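Local coordinates for peptidoglycan-recognition protein LB (Drosophila melanogaster, PDB 7NSZ) that hydrolyses the amide link between N-acetylmuramoyl residues and L-amino acids in bacterial peptidoglycan, using one zinc ion, and probably scavenges biologically active peptidoglycan by breaking it into inactive fragments, at residues A38-I43 and A148-G153; I78-G83 and G100-K105. The protein carries 1 engineered substitution. All blocks are in the same frame, centred on the assembly; numbering follows the deposited sequence.

Contact 1 (A38-I43 and A148-G153); sequences APYVII and AYKLLG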
loop_
_atom_site.group_PDB
_atom_site.type_symbol
_atom_site.label_atom_id
_atom_site.label_comp_id
_atom_site.label_asym_id
_atom_site.label_seq_id
_atom_site.Cartn_x
_atom_site.Cartn_y
_atom_site.Cartn_z
ATOM N N ALA A 38 -0.104 -3.372 13.606
ATOM C CA ALA A 38 -0.899 -2.273 13.022
ATOM C C ALA A 38 -2.377 -2.626 13.071
ATOM O O ALA A 38 -2.769 -3.683 12.626
ATOM C CB ALA A 38 -0.506 -2.064 11.595
ATOM N N PRO A 39 -3.231 -1.728 13.586
ATOM C CA PRO A 39 -4.650 -2.021 13.634
ATOM C C PRO A 39 -5.386 -1.737 12.331
ATOM O O PRO A 39 -6.517 -2.148 12.248
ATOM C CB PRO A 39 -5.138 -1.109 14.776
ATOM C CG PRO A 39 -4.197 0.029 14.761
ATOM C CD PRO A 39 -2.851 -0.588 14.444
ATOM N N TYR A 40 -4.743 -1.060 11.352
ATOM C CA TYR A 40 -5.366 -0.754 10.050
ATOM C C TYR A 40 -4.476 -1.150 8.887
ATOM O O TYR A 40 -3.227 -1.100 8.950
ATOM C CB TYR A 40 -5.643 0.736 9.916
ATOM C CG TYR A 40 -6.624 1.246 10.940
ATOM C CD1 TYR A 40 -6.181 1.750 12.147
ATOM C CD2 TYR A 40 -7.995 1.111 10.734
ATOM C CE1 TYR A 40 -7.080 2.199 13.109
ATOM C CE2 TYR A 40 -8.901 1.554 11.686
ATOM C CZ TYR A 40 -8.439 2.084 12.858
ATOM O OH TYR A 40 -9.406 2.510 13.743
ATOM N N VAL A 41 -5.159 -1.504 7.815
ATOM C CA VAL A 41 -4.567 -1.677 6.470
ATOM C C VAL A 41 -5.301 -0.705 5.569
ATOM O O VAL A 41 -6.547 -0.768 5.501
ATOM C CB VAL A 41 -4.663 -3.114 5.958
ATOM C CG1 VAL A 41 -4.157 -3.228 4.542
ATOM C CG2 VAL A 41 -3.974 -4.091 6.873
ATOM N N ILE A 42 -4.559 0.173 4.906
ATOM C CA ILE A 42 -5.162 1.175 3.985
ATOM C C ILE A 42 -4.720 0.841 2.584
ATOM O O ILE A 42 -3.512 0.759 2.282
ATOM C CB ILE A 42 -4.766 2.613 4.304
ATOM C CG1 ILE A 42 -4.791 2.925 5.786
ATOM C CG2 ILE A 42 -5.549 3.603 3.481
ATOM C CD1 ILE A 42 -6.098 2.795 6.415
ATOM N N ILE A 43 -5.674 0.697 1.687
ATOM C CA ILE A 43 -5.422 0.391 0.267
ATOM C C ILE A 43 -5.447 1.640 -0.582
ATOM O O ILE A 43 -6.344 2.495 -0.419
ATOM C CB ILE A 43 -6.444 -0.640 -0.274
ATOM C CG1 ILE A 43 -6.475 -1.907 0.571
ATOM C CG2 ILE A 43 -6.206 -0.929 -1.723
ATOM C CD1 ILE A 43 -5.164 -2.640 0.675
ATOM N N ALA A 148 -7.256 -8.686 14.270
ATOM C CA ALA A 148 -8.559 -8.004 14.088
ATOM C C ALA A 148 -8.400 -6.661 13.373
ATOM O O ALA A 148 -9.199 -5.727 13.614
ATOM C CB ALA A 148 -9.215 -7.802 15.426
ATOM N N TYR A 149 -7.476 -6.608 12.413
ATOM C CA TYR A 149 -7.263 -5.349 11.660
ATOM C C TYR A 149 -8.567 -4.908 10.994
ATOM O O TYR A 149 -9.421 -5.716 10.581
ATOM C CB TYR A 149 -6.094 -5.515 10.679
ATOM C CG TYR A 149 -6.384 -6.437 9.540
ATOM C CD1 TYR A 149 -6.901 -5.983 8.342
ATOM C CD2 TYR A 149 -6.158 -7.807 9.650
ATOM C CE1 TYR A 149 -7.242 -6.835 7.321
ATOM C CE2 TYR A 149 -6.465 -8.670 8.612
ATOM C CZ TYR A 149 -6.982 -8.189 7.428
ATOM O OH TYR A 149 -7.307 -8.988 6.361
ATOM N N LYS A 150 -8.634 -3.602 10.776
ATOM C CA LYS A 150 -9.681 -3.011 9.924
ATOM C C LYS A 150 -9.088 -2.641 8.572
ATOM O O LYS A 150 -7.995 -1.985 8.543
ATOM C CB LYS A 150 -10.331 -1.794 10.558
ATOM C CG LYS A 150 -11.189 -2.175 11.755
ATOM C CD LYS A 150 -11.657 -0.994 12.574
ATOM C CE LYS A 150 -12.405 -1.450 13.802
ATOM N NZ LYS A 150 -11.489 -1.662 14.952
ATOM N N LEU A 151 -9.742 -3.019 7.501
ATOM C CA LEU A 151 -9.345 -2.727 6.114
ATOM C C LEU A 151 -10.128 -1.520 5.597
ATOM O O LEU A 151 -11.404 -1.554 5.637
ATOM C CB LEU A 151 -9.562 -3.984 5.245
ATOM C CG LEU A 151 -9.233 -3.814 3.772
ATOM C CD1 LEU A 151 -7.716 -3.833 3.579
ATOM C CD2 LEU A 151 -9.899 -4.920 2.980
ATOM N N LEU A 152 -9.413 -0.525 5.047
ATOM C CA LEU A 152 -10.039 0.713 4.516
ATOM C C LEU A 152 -9.415 1.092 3.188
ATOM O O LEU A 152 -8.295 0.683 2.900
ATOM C CB LEU A 152 -9.794 1.875 5.485
ATOM C CG LEU A 152 -10.281 1.724 6.900
ATOM C CD1 LEU A 152 -9.693 2.848 7.771
ATOM C CD2 LEU A 152 -11.810 1.732 6.972
ATOM N N GLY A 153 -10.127 1.792 2.344
ATOM C CA GLY A 153 -9.530 2.526 1.242
ATOM C C GLY A 153 -9.208 3.937 1.687
ATOM O O GLY A 153 -9.831 4.491 2.597
#
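Val41 and Leu151 meet on the face of the sheet turned to helix 126-142, their side chains crossing at a slant. Leu151 CD1 does the touching: it lies 3.7 Å from Val41 CG1 and also packs on Ile43 CG1, so one methyl touches two residues of the partner strand that lie on the same face. The other branch of Val41, CG2, meets the Tyr149 ring at CD1, and Ile136 of the helix packs on both residues. On the opposite face Ile42 and Leu152 run side by side, with Ile42 CD1 3.8 Å from Leu152 CD1. That leucine methyl also reaches Tyr40 CD2.

The two strands are parallel neighbours in the mixed sheet of the amidase domain, 149-153 being its outermost strand on this side, and the axes of their short segments make an angle of 22°. Four backbone hydrogen bonds join them in the alternating parallel pattern: Lys150 N to Pro39 O, Val41 N to Lys150 O, Leu152 N to Val41 O, and Ile43 N to Leu152 O at 2.9 Å.

Toward the start of the strands, Tyr40 and Lys150 lie alongside each other. With chi1 at -63°, Tyr40 CG sits anti to its carbonyl carbon, and the ring's CD2 comes 3.7 Å from Lys150 CB. Lys150 CD also lies near Tyr40 CE2, and this lysine is exposed to solvent.

Contact 2 (I78-G83 and G100-K105); sequences IGFSFG and GAHAPK. Engineered in segment 78-83: Phe80 (natural residue Tyr).
Gly79 O and Ala101 N form the single hydrogen bond between these two loop segments, 3.0 Å long and nearly straight at 173°, with the donor lying in the carbonyl plane on a lone pair. Gly79 O also faces the edge of the His102 imidazole, in the ring plane and 3.5 Å from His102 CD2. Packing is closest here: Gly79 CA and Ala101 CA are 4.3 Å apart, and Ala101 CB lies 4.0 Å from Gly79 CA.

Beside this backbone join, the side chains meet more sparingly. Phe80, an engineered residue that is tyrosine in the natural protein, approaches His102 obliquely, its CD1 3.7 Å from His102 CB. His102 ND1 is hydrogen-bonded to NE2 of the zinc ligand His44. This makes His102 a second-shell residue of the metal site. The Phe80 side chain is about 5 Å from the zinc at its nearest atom; the natural tyrosine is inferred to be essential for coordination of the zinc hydrate. The looser side is at Phe80 and Ala101, both partly exposed, whereas Gly79, Ser81 and His102 are buried.

Gly79 N is hydrogen-bonded to His69 ND1 of helix 55-72, while Ser81 OG pairs with Gly112 N of strand 110-115, placing the contact between that helix and the central sheet, just ahead of strand 82-84.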
loop_
_atom_site.group_PDB
_atom_site.type_symbol
_atom_site.label_atom_id
_atom_site.label_comp_id
_atom_site.label_asym_id
_atom_site.label_seq_id
_atom_site.Cartn_x
_atom_site.Cartn_y
_atom_site.Cartn_z
ATOM N N ILE A 78 9.393 7.184 -0.260
ATOM C CA ILE A 78 8.096 6.731 -0.808
ATOM C C ILE A 78 7.078 6.654 0.331
ATOM O O ILE A 78 7.396 6.199 1.417
ATOM C CB ILE A 78 8.225 5.377 -1.522
ATOM C CG1 ILE A 78 6.984 5.130 -2.380
ATOM C CG2 ILE A 78 8.577 4.240 -0.599
ATOM C CD1 ILE A 78 7.100 3.934 -3.293
ATOM N N GLY A 79 5.878 7.174 0.115
ATOM C CA GLY A 79 4.926 7.292 1.252
ATOM C C GLY A 79 4.290 5.971 1.709
ATOM O O GLY A 79 3.772 5.935 2.807
ATOM N N PHE A 80 4.315 4.952 0.879
ATOM C CA PHE A 80 3.610 3.679 1.116
ATOM C C PHE A 80 4.481 2.691 1.881
ATOM O O PHE A 80 5.736 2.659 1.742
ATOM C CB PHE A 80 3.192 3.092 -0.234
ATOM C CG PHE A 80 2.353 4.034 -1.047
ATOM C CD1 PHE A 80 1.064 4.382 -0.625
ATOM C CD2 PHE A 80 2.801 4.555 -2.244
ATOM C CE1 PHE A 80 0.268 5.248 -1.365
ATOM C CE2 PHE A 80 2.005 5.397 -2.985
ATOM C CZ PHE A 80 0.745 5.780 -2.522
ATOM N N SER A 81 3.833 1.801 2.576
ATOM C CA SER A 81 4.511 0.687 3.285
ATOM C C SER A 81 5.027 -0.340 2.287
ATOM O O SER A 81 6.154 -0.868 2.425
ATOM C CB SER A 81 3.590 0.042 4.252
ATOM O OG SER A 81 2.936 0.987 5.115
ATOM N N PHE A 82 4.168 -0.668 1.309
ATOM C CA PHE A 82 4.436 -1.715 0.296
ATOM C C PHE A 82 3.769 -1.349 -1.023
ATOM O O PHE A 82 2.705 -0.662 -0.996
ATOM C CB PHE A 82 3.921 -3.108 0.698
ATOM C CG PHE A 82 4.625 -3.660 1.908
ATOM C CD1 PHE A 82 4.125 -3.455 3.159
ATOM C CD2 PHE A 82 5.782 -4.392 1.793
ATOM C CE1 PHE A 82 4.802 -3.880 4.285
ATOM C CE2 PHE A 82 6.481 -4.813 2.929
ATOM C CZ PHE A 82 5.957 -4.574 4.166
ATOM N N GLY A 83 4.331 -1.752 -2.140
ATOM C CA GLY A 83 3.681 -1.668 -3.446
ATOM C C GLY A 83 3.471 -3.036 -4.011
ATOM O O GLY A 83 4.185 -4.012 -3.675
ATOM N N GLY A 100 4.239 5.981 7.926
ATOM C CA GLY A 100 4.070 6.248 6.491
ATOM C C GLY A 100 3.766 7.689 6.189
ATOM O O GLY A 100 3.765 8.531 7.122
ATOM N N ALA A 101 3.543 7.992 4.925
ATOM C CA ALA A 101 3.072 9.325 4.494
ATOM C C ALA A 101 2.030 9.110 3.416
ATOM O O ALA A 101 2.075 9.692 2.339
ATOM C CB ALA A 101 4.211 10.166 3.932
ATOM N N HIS A 102 1.045 8.276 3.743
ATOM C CA HIS A 102 0.006 7.870 2.771
ATOM C C HIS A 102 -1.409 8.180 3.259
ATOM O O HIS A 102 -2.271 8.209 2.405
ATOM C CB HIS A 102 0.179 6.391 2.370
ATOM C CG HIS A 102 -0.022 5.442 3.498
ATOM N ND1 HIS A 102 -1.258 4.940 3.884
ATOM C CD2 HIS A 102 0.859 4.989 4.422
ATOM C CE1 HIS A 102 -1.091 4.256 5.002
ATOM N NE2 HIS A 102 0.214 4.302 5.395
ATOM N N ALA A 103 -1.660 8.247 4.541
ATOM C CA ALA A 103 -3.048 8.378 5.030
ATOM C C ALA A 103 -3.022 9.192 6.312
ATOM O O ALA A 103 -2.743 8.674 7.359
ATOM C CB ALA A 103 -3.637 7.015 5.269
ATOM N N PRO A 104 -3.322 10.510 6.206
ATOM C CA PRO A 104 -3.367 11.359 7.413
ATOM C C PRO A 104 -4.205 10.750 8.542
ATOM O O PRO A 104 -5.289 10.246 8.272
ATOM C CB PRO A 104 -3.977 12.663 6.865
ATOM C CG PRO A 104 -3.586 12.698 5.402
ATOM C CD PRO A 104 -3.598 11.225 4.961
ATOM N N LYS A 105 -3.674 10.786 9.748
ATOM C CA LYS A 105 -4.278 10.280 10.995
ATOM C C LYS A 105 -4.093 8.766 11.104
ATOM O O LYS A 105 -4.353 8.237 12.203
ATOM C CB LYS A 105 -5.789 10.561 11.104
ATOM C CG LYS A 105 -6.264 11.969 10.850
ATOM C CD LYS A 105 -5.809 12.843 11.930
ATOM C CE LYS A 105 -6.447 14.215 11.886
ATOM N NZ LYS A 105 -6.091 14.987 13.088
#

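How the contacts relate
The centres of contact 1 and contact 2 lie about 12 Å apart within the one amidase domain, and both reach the same mixed sheet. Along the chain 38-43 comes first, then both segments of contact 2, and 148-153 last, so contact 1 brackets contact 2 in sequence. Strand 110-115 stands between strands 38-45 and 82-84, linking the two regions. They also meet directly: Ile42 CG1 packs 4.0 Å from His102 CE1. They converge at the zinc site: 38-43 and 148-153 each lead into a ligand, His44 and His154, while contact 2 places the engineered Phe80 and His102 beside the metal.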